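Local coordinates for protein KLLA0E08119p (Kluyveromyces lactis, PDB 3VA7) that probably carboxylates urea with bicarbonate and ATP by way of a biotin cofactor, serving as the urea carboxylase part of a larger two-function enzyme of urea breakdown, at residues 375-380 and 446-451; 390-395 and 434-439; 850-855 and 910-915; 957-962 and 970-975; 992-997 and 1052-1057. All coordinates share one frame; numbering follows the deposited sequence.

Contact 1: 375-380 and 446-451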
# COMPACT_ATOMS: atom_id res chain seq x y z
N LYS A 375 21.21 0.94 -8.97
CA LYS A 375 22.10 0.71 -7.84
C LYS A 375 22.75 -0.68 -7.86
O LYS A 375 22.62 -1.45 -6.90
CB LYS A 375 21.39 0.98 -6.49
CG LYS A 375 20.84 2.45 -6.28
CD LYS A 375 21.82 3.57 -6.77
CE LYS A 375 22.80 4.03 -5.66
NZ LYS A 375 22.04 4.27 -4.39
N ASP A 376 23.46 -1.01 -8.93
CA ASP A 376 24.34 -2.19 -8.93
C ASP A 376 23.62 -3.56 -8.93
O ASP A 376 24.18 -4.57 -8.46
CB ASP A 376 25.30 -2.15 -7.71
CG ASP A 376 26.36 -1.05 -7.83
OD1 ASP A 376 27.20 -1.12 -8.76
OD2 ASP A 376 26.36 -0.13 -6.98
N PHE A 377 22.39 -3.59 -9.43
CA PHE A 377 21.64 -4.85 -9.50
C PHE A 377 21.49 -5.49 -8.11
O PHE A 377 21.56 -6.72 -7.93
CB PHE A 377 22.26 -5.77 -10.54
CG PHE A 377 22.40 -5.12 -11.88
CD1 PHE A 377 23.53 -4.34 -12.17
CD2 PHE A 377 21.39 -5.24 -12.83
CE1 PHE A 377 23.68 -3.70 -13.39
CE2 PHE A 377 21.50 -4.61 -14.06
CZ PHE A 377 22.66 -3.83 -14.35
N ARG A 378 21.26 -4.61 -7.14
CA ARG A 378 20.97 -4.94 -5.78
C ARG A 378 19.53 -5.49 -5.69
O ARG A 378 18.58 -4.89 -6.21
CB ARG A 378 21.17 -3.66 -4.95
CG ARG A 378 20.47 -3.61 -3.58
CD ARG A 378 20.49 -2.18 -2.96
NE ARG A 378 19.54 -2.06 -1.85
CZ ARG A 378 19.83 -2.22 -0.55
NH1 ARG A 378 21.07 -2.52 -0.15
NH2 ARG A 378 18.86 -2.08 0.35
N PRO A 379 19.36 -6.65 -5.04
CA PRO A 379 18.06 -7.30 -4.97
C PRO A 379 17.04 -6.39 -4.31
O PRO A 379 17.37 -5.65 -3.39
CB PRO A 379 18.33 -8.55 -4.11
CG PRO A 379 19.61 -8.26 -3.39
CD PRO A 379 20.40 -7.43 -4.36
N SER A 380 15.82 -6.45 -4.78
CA SER A 380 14.81 -5.54 -4.34
C SER A 380 13.60 -6.33 -3.83
O SER A 380 12.71 -6.67 -4.61
CB SER A 380 14.41 -4.65 -5.51
OG SER A 380 13.29 -3.84 -5.15
N ILE A 446 13.02 -4.16 -15.64
CA ILE A 446 12.22 -4.14 -16.86
C ILE A 446 12.74 -3.08 -17.82
O ILE A 446 12.87 -3.31 -19.01
CB ILE A 446 10.69 -4.01 -16.55
CG1 ILE A 446 9.83 -4.26 -17.76
CG2 ILE A 446 10.30 -2.66 -15.86
CD1 ILE A 446 10.06 -5.60 -18.48
N ASP A 447 13.02 -1.91 -17.27
CA ASP A 447 13.45 -0.78 -18.04
C ASP A 447 14.81 -1.08 -18.64
O ASP A 447 15.03 -0.79 -19.79
CB ASP A 447 13.53 0.50 -17.19
CG ASP A 447 13.84 1.73 -18.04
OD1 ASP A 447 12.99 2.02 -18.90
OD2 ASP A 447 14.93 2.34 -17.90
N TYR A 448 15.72 -1.61 -17.84
CA TYR A 448 17.01 -2.12 -18.34
C TYR A 448 16.84 -3.14 -19.50
O TYR A 448 17.46 -3.03 -20.55
CB TYR A 448 17.70 -2.75 -17.16
CG TYR A 448 18.96 -3.47 -17.45
CD1 TYR A 448 18.98 -4.86 -17.48
CD2 TYR A 448 20.17 -2.78 -17.62
CE1 TYR A 448 20.14 -5.56 -17.69
CE2 TYR A 448 21.36 -3.46 -17.84
CZ TYR A 448 21.34 -4.86 -17.88
OH TYR A 448 22.49 -5.58 -18.10
N LEU A 449 15.95 -4.10 -19.30
CA LEU A 449 15.59 -5.06 -20.35
C LEU A 449 15.10 -4.37 -21.60
O LEU A 449 15.47 -4.78 -22.69
CB LEU A 449 14.50 -6.05 -19.88
CG LEU A 449 14.82 -7.41 -19.24
CD1 LEU A 449 16.28 -7.58 -18.90
CD2 LEU A 449 13.92 -7.65 -18.04
N ARG A 450 14.28 -3.34 -21.45
CA ARG A 450 13.59 -2.68 -22.57
C ARG A 450 14.59 -2.00 -23.50
O ARG A 450 14.56 -2.14 -24.74
CB ARG A 450 12.62 -1.63 -22.04
CG ARG A 450 11.20 -2.11 -21.97
CD ARG A 450 10.53 -1.31 -20.92
NE ARG A 450 9.23 -1.87 -20.63
CZ ARG A 450 8.46 -1.43 -19.65
NH1 ARG A 450 8.90 -0.43 -18.91
NH2 ARG A 450 7.25 -1.96 -19.41
N SER A 451 15.46 -1.25 -22.84
CA SER A 451 16.60 -0.61 -23.43
C SER A 451 17.50 -1.60 -24.20
O SER A 451 17.87 -1.33 -25.35
CB SER A 451 17.35 0.14 -22.33
OG SER A 451 18.73 0.07 -22.57
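F377 and Y448 have the nearest CA atoms across the contact, 10.3 Å apart, so a loop in which D376 and F377 both take left-handed backbone angles meets the first turns of helix 446-454 through two aromatic side chains alone. The pair is an edge-to-face (T-shaped) stack: the rings stand 74° apart with centroids 5.1 Å from each other. F377 supplies the edge, its CZ and CE2 directed at the face of Y448; CE2 sits 3.8 Å above the plane of the tyrosine ring, over its middle, and CZ of F377 is 3.7 Å from CE2 of Y448. Both groups lie within the C-terminal domain of the biotin carboxylase part, where the loop links strand 362-372 to its antiparallel neighbour 378-383. With CG anti to the backbone N (chi1 173°), Y448 carries its ring toward the loop, and chi2 (-104°) turns one face to F377. Its ring also makes an edge-to-face pair with Y473 and touches P373 and L468. A serine in place of Y448 would probably leave the F377 edge without an aromatic face to rest on and open a gap between loop and helix. F377 in turn has a cation-pi partner in R261.

Contact 2: 390-395 and 434-439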
# COMPACT_ATOMS: atom_id res chain seq x y z
N PRO A 390 1.82 -9.85 -20.89
CA PRO A 390 1.16 -10.14 -22.16
C PRO A 390 0.70 -11.58 -22.14
O PRO A 390 1.52 -12.49 -21.95
CB PRO A 390 2.29 -9.96 -23.19
CG PRO A 390 3.57 -10.12 -22.41
CD PRO A 390 3.24 -9.48 -21.07
N SER A 391 -0.59 -11.80 -22.34
CA SER A 391 -1.13 -13.16 -22.31
C SER A 391 -0.79 -13.98 -23.55
O SER A 391 -1.06 -15.20 -23.56
CB SER A 391 -2.64 -13.10 -22.24
OG SER A 391 -3.11 -12.49 -23.45
N TRP A 392 -0.25 -13.32 -24.59
CA TRP A 392 0.00 -13.97 -25.91
C TRP A 392 1.42 -14.48 -25.99
O TRP A 392 1.72 -15.33 -26.85
CB TRP A 392 -0.25 -13.02 -27.13
CG TRP A 392 0.40 -11.67 -26.95
CD1 TRP A 392 -0.20 -10.56 -26.42
CD2 TRP A 392 1.78 -11.30 -27.18
NE1 TRP A 392 0.70 -9.53 -26.34
CE2 TRP A 392 1.91 -9.94 -26.81
CE3 TRP A 392 2.90 -11.98 -27.67
CZ2 TRP A 392 3.11 -9.24 -26.92
CZ3 TRP A 392 4.10 -11.28 -27.79
CH2 TRP A 392 4.20 -9.93 -27.43
N ALA A 393 2.30 -13.96 -25.15
CA ALA A 393 3.63 -14.56 -24.97
C ALA A 393 3.53 -15.77 -24.01
O ALA A 393 2.51 -16.01 -23.38
CB ALA A 393 4.67 -13.50 -24.46
N ARG A 394 4.58 -16.56 -23.94
CA ARG A 394 4.70 -17.57 -22.89
C ARG A 394 5.45 -16.87 -21.78
O ARG A 394 6.51 -16.27 -22.01
CB ARG A 394 5.47 -18.83 -23.38
CG ARG A 394 5.94 -19.72 -22.21
CD ARG A 394 6.43 -21.03 -22.63
NE ARG A 394 7.20 -21.65 -21.57
CZ ARG A 394 7.75 -22.86 -21.68
NH1 ARG A 394 7.62 -23.56 -22.82
NH2 ARG A 394 8.44 -23.37 -20.68
N VAL A 395 4.89 -16.91 -20.57
CA VAL A 395 5.63 -16.36 -19.41
C VAL A 395 5.73 -17.38 -18.33
O VAL A 395 4.74 -17.91 -17.88
CB VAL A 395 5.26 -14.85 -19.00
CG1 VAL A 395 4.20 -14.23 -19.93
CG2 VAL A 395 4.97 -14.65 -17.51
N LEU A 434 7.80 -6.85 -23.51
CA LEU A 434 8.40 -6.07 -22.45
C LEU A 434 7.61 -4.81 -22.10
O LEU A 434 7.50 -4.46 -20.91
CB LEU A 434 9.86 -5.72 -22.80
CG LEU A 434 10.72 -6.99 -22.84
CD1 LEU A 434 12.14 -6.69 -23.08
CD2 LEU A 434 10.55 -7.81 -21.59
N ASN A 435 7.04 -4.17 -23.14
CA ASN A 435 6.24 -2.95 -23.04
C ASN A 435 4.93 -3.21 -22.32
O ASN A 435 4.33 -2.33 -21.71
CB ASN A 435 5.92 -2.42 -24.45
CG ASN A 435 7.02 -1.45 -25.03
OD1 ASN A 435 8.20 -1.45 -24.62
ND2 ASN A 435 6.60 -0.64 -25.99
N GLU A 436 4.51 -4.46 -22.37
CA GLU A 436 3.19 -4.84 -22.00
C GLU A 436 3.28 -5.51 -20.63
O GLU A 436 2.27 -5.95 -20.06
CB GLU A 436 2.68 -5.79 -23.08
CG GLU A 436 1.27 -5.58 -23.57
CD GLU A 436 1.08 -6.03 -24.99
OE1 GLU A 436 0.56 -7.13 -25.22
OE2 GLU A 436 1.43 -5.28 -25.90
N THR A 437 4.50 -5.55 -20.10
CA THR A 437 4.78 -6.16 -18.81
C THR A 437 4.76 -5.08 -17.74
O THR A 437 5.67 -4.20 -17.68
CB THR A 437 6.17 -6.87 -18.82
OG1 THR A 437 6.09 -8.10 -19.56
CG2 THR A 437 6.67 -7.17 -17.38
N ALA A 438 3.74 -5.14 -16.90
CA ALA A 438 3.62 -4.21 -15.79
C ALA A 438 3.67 -4.94 -14.44
O ALA A 438 2.70 -5.61 -14.03
CB ALA A 438 2.36 -3.40 -15.93
N VAL A 439 4.81 -4.80 -13.75
CA VAL A 439 5.03 -5.37 -12.43
C VAL A 439 5.50 -4.30 -11.41
O VAL A 439 6.54 -3.65 -11.59
CB VAL A 439 6.04 -6.50 -12.51
CG1 VAL A 439 6.50 -6.93 -11.10
CG2 VAL A 439 5.44 -7.67 -13.32
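P390 and E436 set the closest backbone approach, 5.7 Å between their CA atoms, where the loop leading into strand 394-397 passes the bend between helix 423-435 and strand 438-440. In W392, CG sits between the backbone N and the carbonyl carbon (chi1 47°), which brings the indole over P390 and NE1 to E436: NE1 of W392 donates to OE1 of E436 at 2.7 Å, with a nearly straight N-H...O angle of 165°. The oxygen lies close to the indole plane, at the ring edge, and is met on its syn side, somewhat out of the carboxylate plane; ring and carboxylate are turned 69° against each other. OE2 of the same glutamate is held by Q432, one turn back in the helix. All this belongs to the C-terminal domain of the biotin carboxylase part, in which strand 394-397 pairs with 412-420 and strand 438-440 with 386-388. A leucine in place of E436 is likely to leave both the indole N-H and Q432 without their carboxylate and the W392 ring freer to turn. Beneath that ring P390 CB packs 3.5 Å from its plane, toward the rim. Through its CD the proline also touches T437, CD of P390 lying 3.5 Å from OG1 of T437, a hydroxyl hydrogen-bonded to A433 O.

Contact 3: 850-855 and 910-915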
# COMPACT_ATOMS: atom_id res chain seq x y z
N VAL A 850 -27.70 15.78 6.07
CA VAL A 850 -29.13 15.50 6.37
C VAL A 850 -29.19 14.62 7.62
O VAL A 850 -28.65 13.49 7.64
CB VAL A 850 -29.83 14.70 5.19
CG1 VAL A 850 -31.26 14.43 5.47
CG2 VAL A 850 -29.74 15.43 3.91
N GLU A 851 -29.83 15.09 8.67
CA GLU A 851 -29.92 14.32 9.92
C GLU A 851 -31.33 13.85 10.29
O GLU A 851 -32.23 14.64 10.49
CB GLU A 851 -29.36 15.15 11.07
CG GLU A 851 -27.90 15.40 10.98
CD GLU A 851 -27.46 16.24 12.14
OE1 GLU A 851 -28.34 16.92 12.74
OE2 GLU A 851 -26.26 16.24 12.45
N TYR A 852 -31.52 12.55 10.42
CA TYR A 852 -32.81 12.04 10.85
C TYR A 852 -33.04 11.90 12.37
O TYR A 852 -32.15 11.52 13.14
CB TYR A 852 -33.11 10.70 10.17
CG TYR A 852 -33.33 10.82 8.68
CD1 TYR A 852 -34.32 11.69 8.14
CD2 TYR A 852 -32.60 10.07 7.82
CE1 TYR A 852 -34.54 11.76 6.77
CE2 TYR A 852 -32.82 10.13 6.46
CZ TYR A 852 -33.78 10.97 5.94
OH TYR A 852 -33.91 11.00 4.57
N GLY A 853 -34.27 12.20 12.76
CA GLY A 853 -34.79 11.85 14.06
C GLY A 853 -34.36 12.83 15.10
O GLY A 853 -33.76 13.85 14.78
N GLU A 854 -34.71 12.51 16.35
CA GLU A 854 -34.04 13.08 17.50
C GLU A 854 -32.67 12.36 17.65
O GLU A 854 -32.35 11.44 16.87
CB GLU A 854 -34.93 12.92 18.76
CG GLU A 854 -36.37 13.50 18.61
CD GLU A 854 -36.43 15.03 18.66
OE1 GLU A 854 -35.46 15.65 19.15
OE2 GLU A 854 -37.45 15.63 18.21
N LEU A 855 -31.85 12.82 18.59
CA LEU A 855 -30.48 12.26 18.74
C LEU A 855 -30.56 10.85 19.40
O LEU A 855 -30.55 10.67 20.63
CB LEU A 855 -29.50 13.24 19.43
CG LEU A 855 -29.42 14.75 18.99
CD1 LEU A 855 -28.35 15.54 19.78
CD2 LEU A 855 -29.25 15.02 17.46
N ALA A 910 -37.88 17.87 -1.07
CA ALA A 910 -38.96 17.40 -1.88
C ALA A 910 -38.88 15.92 -2.14
O ALA A 910 -39.90 15.22 -1.98
CB ALA A 910 -39.05 18.19 -3.18
N TYR A 911 -37.69 15.42 -2.52
CA TYR A 911 -37.56 13.97 -2.66
C TYR A 911 -37.88 13.30 -1.31
O TYR A 911 -38.27 12.12 -1.27
CB TYR A 911 -36.14 13.53 -3.04
CG TYR A 911 -35.52 14.14 -4.28
CD1 TYR A 911 -34.13 14.27 -4.35
CD2 TYR A 911 -36.30 14.56 -5.38
CE1 TYR A 911 -33.55 14.79 -5.42
CE2 TYR A 911 -35.71 15.10 -6.47
CZ TYR A 911 -34.32 15.22 -6.49
OH TYR A 911 -33.67 15.79 -7.57
N GLU A 912 -37.70 14.05 -0.21
CA GLU A 912 -37.93 13.45 1.10
C GLU A 912 -39.35 12.96 1.25
O GLU A 912 -39.56 11.94 1.92
CB GLU A 912 -37.61 14.41 2.24
CG GLU A 912 -37.91 13.86 3.64
CD GLU A 912 -36.95 12.78 4.12
OE1 GLU A 912 -35.83 12.70 3.66
OE2 GLU A 912 -37.33 12.00 5.01
N SER A 913 -40.32 13.65 0.64
CA SER A 913 -41.74 13.25 0.74
C SER A 913 -42.07 12.10 -0.21
O SER A 913 -43.18 11.57 -0.16
CB SER A 913 -42.66 14.42 0.49
OG SER A 913 -42.60 14.85 -0.88
N GLU A 914 -41.12 11.71 -1.06
CA GLU A 914 -41.38 10.65 -1.99
C GLU A 914 -40.97 9.30 -1.44
O GLU A 914 -41.24 8.27 -2.05
CB GLU A 914 -40.68 10.91 -3.33
CG GLU A 914 -41.25 12.12 -4.07
CD GLU A 914 -40.37 12.67 -5.21
OE1 GLU A 914 -39.62 11.87 -5.86
OE2 GLU A 914 -40.48 13.93 -5.46
N ILE A 915 -40.27 9.29 -0.31
CA ILE A 915 -39.81 8.04 0.27
C ILE A 915 -41.04 7.27 0.79
O ILE A 915 -41.77 7.80 1.63
CB ILE A 915 -38.77 8.34 1.40
CG1 ILE A 915 -37.46 8.88 0.79
CG2 ILE A 915 -38.59 7.12 2.37
CD1 ILE A 915 -36.58 9.72 1.74
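Y852 reaches from the last residue of strand 847-852 to E912 of helix 901-912, joining the middle strand of a five-stranded antiparallel sheet to a helix in the carboxyltransferase C and D region. At CB the side chain already points toward the helix, with CG anti to the carbonyl carbon (chi1 -68°). The ring then runs out past V850, whose CG1 lies 4.3 Å above one face, near the rim; I861, L868 and V838 pack round it too. At CE1 the carboxylate comes into range, E912 OE2 lying 3.3 Å from CE1 of Y852. The two side chains approach from opposite directions, ring and carboxylate planes 50° apart. At the tip, OE1 of E912 accepts from OH of Y852 at 2.7 Å through its syn lone pair. E912 bends at chi2 (72°) to present this oxygen, while R864 forms a salt bridge with OE2; the buried carboxylate thus has a partner on each oxygen, and R864 probably favours the ionised form of E912. At the far end of the type I turn E912-I915, CD1 of I915 lies 4.1 Å from OH of Y852.

Contact 4: 957-962 and 970-975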
# COMPACT_ATOMS: atom_id res chain seq x y z
N LEU A 957 -9.45 5.07 31.77
CA LEU A 957 -8.08 4.62 31.84
C LEU A 957 -7.99 4.08 33.26
O LEU A 957 -8.74 4.51 34.13
CB LEU A 957 -7.18 5.80 31.66
CG LEU A 957 -7.15 6.34 30.25
CD1 LEU A 957 -6.16 7.52 30.23
CD2 LEU A 957 -6.70 5.24 29.26
N PRO A 958 -7.08 3.14 33.51
CA PRO A 958 -6.01 2.62 32.66
C PRO A 958 -6.43 1.52 31.68
O PRO A 958 -5.71 1.28 30.70
CB PRO A 958 -4.99 2.06 33.70
CG PRO A 958 -5.84 1.61 34.84
CD PRO A 958 -7.02 2.58 34.88
N ASN A 959 -7.57 0.87 31.93
CA ASN A 959 -8.05 -0.24 31.14
C ASN A 959 -9.48 0.02 30.59
O ASN A 959 -10.44 0.12 31.38
CB ASN A 959 -8.06 -1.54 31.97
CG ASN A 959 -8.65 -2.75 31.18
OD1 ASN A 959 -9.88 -2.84 30.99
ND2 ASN A 959 -7.77 -3.68 30.73
N ASN A 960 -9.62 0.06 29.25
CA ASN A 960 -10.88 0.44 28.61
C ASN A 960 -12.03 -0.55 28.92
O ASN A 960 -13.22 -0.15 29.11
CB ASN A 960 -10.70 0.64 27.10
CG ASN A 960 -9.70 1.77 26.74
OD1 ASN A 960 -9.17 2.50 27.62
ND2 ASN A 960 -9.43 1.93 25.44
N VAL A 961 -11.71 -1.84 29.01
CA VAL A 961 -12.78 -2.80 29.19
C VAL A 961 -13.34 -2.64 30.57
O VAL A 961 -14.56 -2.68 30.74
CB VAL A 961 -12.33 -4.22 28.90
CG1 VAL A 961 -13.34 -5.31 29.50
CG2 VAL A 961 -12.11 -4.39 27.39
N ASP A 962 -12.46 -2.37 31.54
CA ASP A 962 -12.90 -2.09 32.90
C ASP A 962 -13.82 -0.86 33.06
O ASP A 962 -14.82 -0.93 33.78
CB ASP A 962 -11.70 -1.97 33.82
CG ASP A 962 -11.02 -3.29 34.08
OD1 ASP A 962 -11.69 -4.35 34.04
OD2 ASP A 962 -9.81 -3.27 34.35
N ILE A 970 -21.33 -4.12 35.26
CA ILE A 970 -21.25 -5.55 34.98
C ILE A 970 -19.82 -6.00 35.23
O ILE A 970 -19.02 -5.17 35.56
CB ILE A 970 -21.67 -5.88 33.52
CG1 ILE A 970 -20.83 -5.09 32.49
CG2 ILE A 970 -23.15 -5.65 33.33
CD1 ILE A 970 -21.31 -5.25 31.07
N ASP A 971 -19.54 -7.30 35.08
CA ASP A 971 -18.18 -7.83 35.19
C ASP A 971 -17.56 -7.65 33.82
O ASP A 971 -18.26 -7.69 32.80
CB ASP A 971 -18.08 -9.35 35.60
CG ASP A 971 -16.56 -9.80 35.96
OD1 ASP A 971 -15.86 -10.52 35.15
OD2 ASP A 971 -16.05 -9.38 37.06
N ARG A 972 -16.24 -7.47 33.83
CA ARG A 972 -15.46 -7.40 32.59
C ARG A 972 -15.73 -8.58 31.69
O ARG A 972 -15.71 -8.43 30.48
CB ARG A 972 -13.96 -7.27 32.85
CG ARG A 972 -13.38 -8.36 33.70
CD ARG A 972 -11.88 -8.43 33.54
NE ARG A 972 -11.33 -7.14 33.17
CZ ARG A 972 -10.59 -6.94 32.08
NH1 ARG A 972 -10.27 -7.96 31.28
NH2 ARG A 972 -10.10 -5.72 31.84
N ASN A 973 -16.01 -9.75 32.26
CA ASN A 973 -16.24 -10.92 31.45
C ASN A 973 -17.65 -10.91 30.81
O ASN A 973 -17.91 -11.58 29.79
CB ASN A 973 -15.85 -12.23 32.18
CG ASN A 973 -14.29 -12.27 32.54
OD1 ASN A 973 -13.43 -11.96 31.70
ND2 ASN A 973 -13.96 -12.59 33.80
N ASP A 974 -18.54 -10.12 31.40
CA ASP A 974 -19.77 -9.82 30.75
C ASP A 974 -19.53 -9.05 29.44
O ASP A 974 -20.20 -9.36 28.45
CB ASP A 974 -20.74 -9.04 31.65
CG ASP A 974 -21.26 -9.88 32.79
OD1 ASP A 974 -21.40 -9.34 33.91
OD2 ASP A 974 -21.49 -11.08 32.56
N VAL A 975 -18.59 -8.11 29.43
CA VAL A 975 -18.20 -7.40 28.21
C VAL A 975 -17.63 -8.39 27.23
O VAL A 975 -18.01 -8.44 26.04
CB VAL A 975 -17.19 -6.26 28.48
CG1 VAL A 975 -16.75 -5.58 27.16
CG2 VAL A 975 -17.74 -5.25 29.44
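R972 and D962 form a salt bridge between the opening turns of two successive short helices, 960-967 and 972-979, in the carboxyltransferase C and D region. The arginine grips side-on, two nitrogens on one oxygen: OD1 of D962 accepts from NE of R972 at 2.9 Å and from NH2 of R972 at 3.0 Å. Both bonds lie near the guanidinium plane, but the carboxylate is turned about 70° to it. A bend at chi3 (27°) brings the NE/NH2 edge of R972 round to D962, and NH1 goes on to a second salt bridge with E935.

Apolar contact comes from V961, whose CG1 sits 4.0 Å above one face of the guanidinium, toward its rim, and 4.1 Å from CB of V975; F934 and V1047 also lie against V961.

Both helices are capped. D971 is the N-cap of 972-979, its OD1 accepting from N973 N, and it forms a capping box with D974, whose OD1 accepts from D971 N at 3.0 Å. N959 is the other N-cap: its ND2 bonds E935, and its OD1 takes the N-H of D962 in the carbonyl plane, 2.7 Å from D962 N to N959 OD1.

Contact 5: 992-997 and 1052-1057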
# COMPACT_ATOMS: atom_id res chain seq x y z
N VAL A 992 -12.84 4.17 11.43
CA VAL A 992 -12.40 5.35 10.69
C VAL A 992 -11.37 4.76 9.71
O VAL A 992 -10.58 3.87 10.08
CB VAL A 992 -11.91 6.33 11.77
CG1 VAL A 992 -10.47 6.15 12.17
CG2 VAL A 992 -12.38 7.69 11.61
N PHE A 993 -11.50 5.13 8.43
CA PHE A 993 -10.57 4.73 7.32
C PHE A 993 -10.84 3.40 6.75
O PHE A 993 -11.23 2.48 7.43
CB PHE A 993 -9.07 4.81 7.69
CG PHE A 993 -8.66 6.17 8.20
CD1 PHE A 993 -8.56 6.41 9.56
CD2 PHE A 993 -8.45 7.24 7.29
CE1 PHE A 993 -8.24 7.68 10.03
CE2 PHE A 993 -8.13 8.51 7.74
CZ PHE A 993 -8.02 8.74 9.11
N LEU A 994 -10.49 3.31 5.47
CA LEU A 994 -10.57 2.12 4.65
C LEU A 994 -11.70 1.14 5.02
O LEU A 994 -11.47 0.02 5.42
CB LEU A 994 -9.20 1.48 4.57
CG LEU A 994 -8.04 2.49 4.38
CD1 LEU A 994 -6.70 1.73 4.45
CD2 LEU A 994 -8.09 3.32 3.12
N GLY A 995 -12.93 1.61 4.90
CA GLY A 995 -14.08 0.75 5.11
C GLY A 995 -14.30 0.19 6.52
O GLY A 995 -15.10 -0.77 6.71
N SER A 996 -13.59 0.79 7.48
CA SER A 996 -13.80 0.55 8.87
C SER A 996 -15.25 0.78 9.22
O SER A 996 -15.75 1.89 9.04
CB SER A 996 -12.99 1.52 9.70
OG SER A 996 -11.62 1.18 9.67
N PRO A 997 -15.92 -0.24 9.82
CA PRO A 997 -17.36 -0.16 10.04
C PRO A 997 -17.74 0.58 11.29
O PRO A 997 -16.94 0.64 12.20
CB PRO A 997 -17.78 -1.62 10.20
CG PRO A 997 -16.53 -2.25 10.79
CD PRO A 997 -15.35 -1.54 10.19
N THR A 1052 -8.20 -7.08 9.63
CA THR A 1052 -8.69 -5.93 8.88
C THR A 1052 -9.77 -6.32 7.91
O THR A 1052 -9.66 -7.34 7.24
CB THR A 1052 -7.55 -5.23 8.07
OG1 THR A 1052 -8.10 -4.05 7.44
CG2 THR A 1052 -6.96 -6.15 7.05
N ALA A 1053 -10.80 -5.52 7.85
CA ALA A 1053 -11.83 -5.74 6.89
C ALA A 1053 -11.54 -4.83 5.66
O ALA A 1053 -12.48 -4.32 5.00
CB ALA A 1053 -13.16 -5.44 7.53
N TRP A 1054 -10.25 -4.61 5.38
CA TRP A 1054 -9.84 -3.96 4.13
C TRP A 1054 -8.77 -4.77 3.44
O TRP A 1054 -7.73 -5.02 4.02
CB TRP A 1054 -9.29 -2.59 4.43
CG TRP A 1054 -8.60 -1.90 3.28
CD1 TRP A 1054 -7.25 -1.92 2.96
CD2 TRP A 1054 -9.23 -1.01 2.32
NE1 TRP A 1054 -7.01 -1.09 1.87
CE2 TRP A 1054 -8.20 -0.54 1.45
CE3 TRP A 1054 -10.56 -0.58 2.11
CZ2 TRP A 1054 -8.47 0.31 0.38
CZ3 TRP A 1054 -10.81 0.30 1.06
CH2 TRP A 1054 -9.77 0.74 0.20
N ASP A 1055 -9.00 -5.15 2.20
CA ASP A 1055 -8.12 -6.06 1.49
C ASP A 1055 -7.56 -5.22 0.33
O ASP A 1055 -8.07 -5.24 -0.82
CB ASP A 1055 -8.96 -7.28 1.06
CG ASP A 1055 -8.26 -8.25 0.11
OD1 ASP A 1055 -7.06 -8.03 -0.25
OD2 ASP A 1055 -8.93 -9.23 -0.33
N LYS A 1056 -6.53 -4.44 0.62
CA LYS A 1056 -5.98 -3.47 -0.36
C LYS A 1056 -5.87 -4.01 -1.80
O LYS A 1056 -6.21 -3.35 -2.77
CB LYS A 1056 -4.60 -2.99 0.10
CG LYS A 1056 -4.03 -1.97 -0.82
CD LYS A 1056 -2.71 -1.52 -0.29
CE LYS A 1056 -1.58 -2.30 -0.92
NZ LYS A 1056 -0.40 -2.17 -0.05
N LEU A 1057 -5.36 -5.21 -1.94
CA LEU A 1057 -5.15 -5.77 -3.26
C LEU A 1057 -6.26 -6.77 -3.62
O LEU A 1057 -6.12 -7.51 -4.63
CB LEU A 1057 -3.80 -6.46 -3.27
CG LEU A 1057 -2.59 -5.63 -2.84
CD1 LEU A 1057 -1.27 -6.50 -2.87
CD2 LEU A 1057 -2.49 -4.46 -3.72
O HOH W 1 -14.97 -3.06 4.90
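One water ties G995 to A1053, donating to both carbonyls: its oxygen is 2.9 Å from G995 O and 2.8 Å from A1053 O. The two loops it bridges are a type I' beta turn, F993 to S996, leading into strand 997-1001, and a segment that opens with an ST turn at T1052, after strand 1045-1049; both belong to the carboxyltransferase C and D region. A second bridge comes from N1036, whose amide donates through ND2 to L994 O and accepts at OD1 from A1053 N, so buried backbone groups of both loops are satisfied by one side chain.

The apolar part is L994 against W1054. CB of L994 sits over the indole face, 3.7 Å from the centroid of the six-membered ring and 27° off its normal, a CH-pi contact. Further out the leucine follows the same face across to the pyrrole side, CD1 of L994 lying 3.8 Å from NE1 of W1054. The tryptophan has CG anti to its own N (chi1 170°), which turns the indole toward the leucine; Y601 and P1067 also touch it, and F608 touches L994. Next in the turn, G995 has the positive phi that glycine accepts readily, and a CB there would point at the W1054 ring. V992, at the start of the first loop, lines the urea pocket. In the ST turn, W1054 N donates to OG1 of T1052 at 3.0 Å.

In the fold
The five contacts fall into two groups along the chain. Contacts 1 and 2 share the C-terminal domain of the biotin carboxylase part, their centres 17 Å apart; contact 2 is nested in the loop closed by contact 1, and R450 NH2 probably hydrogen-bonds L434 O across them at 2.9 Å. Contacts 3, 4 and 5 follow in series in the carboxyltransferase C and D region. Contact 5 lies about 29 Å from contact 3 and 27 Å from contact 4, centre to centre. It is tied to the urea site through V992, a residue of that pocket. The two groups do not touch: contacts 2 and 5 come closest, with about 11 Å between their nearest atoms.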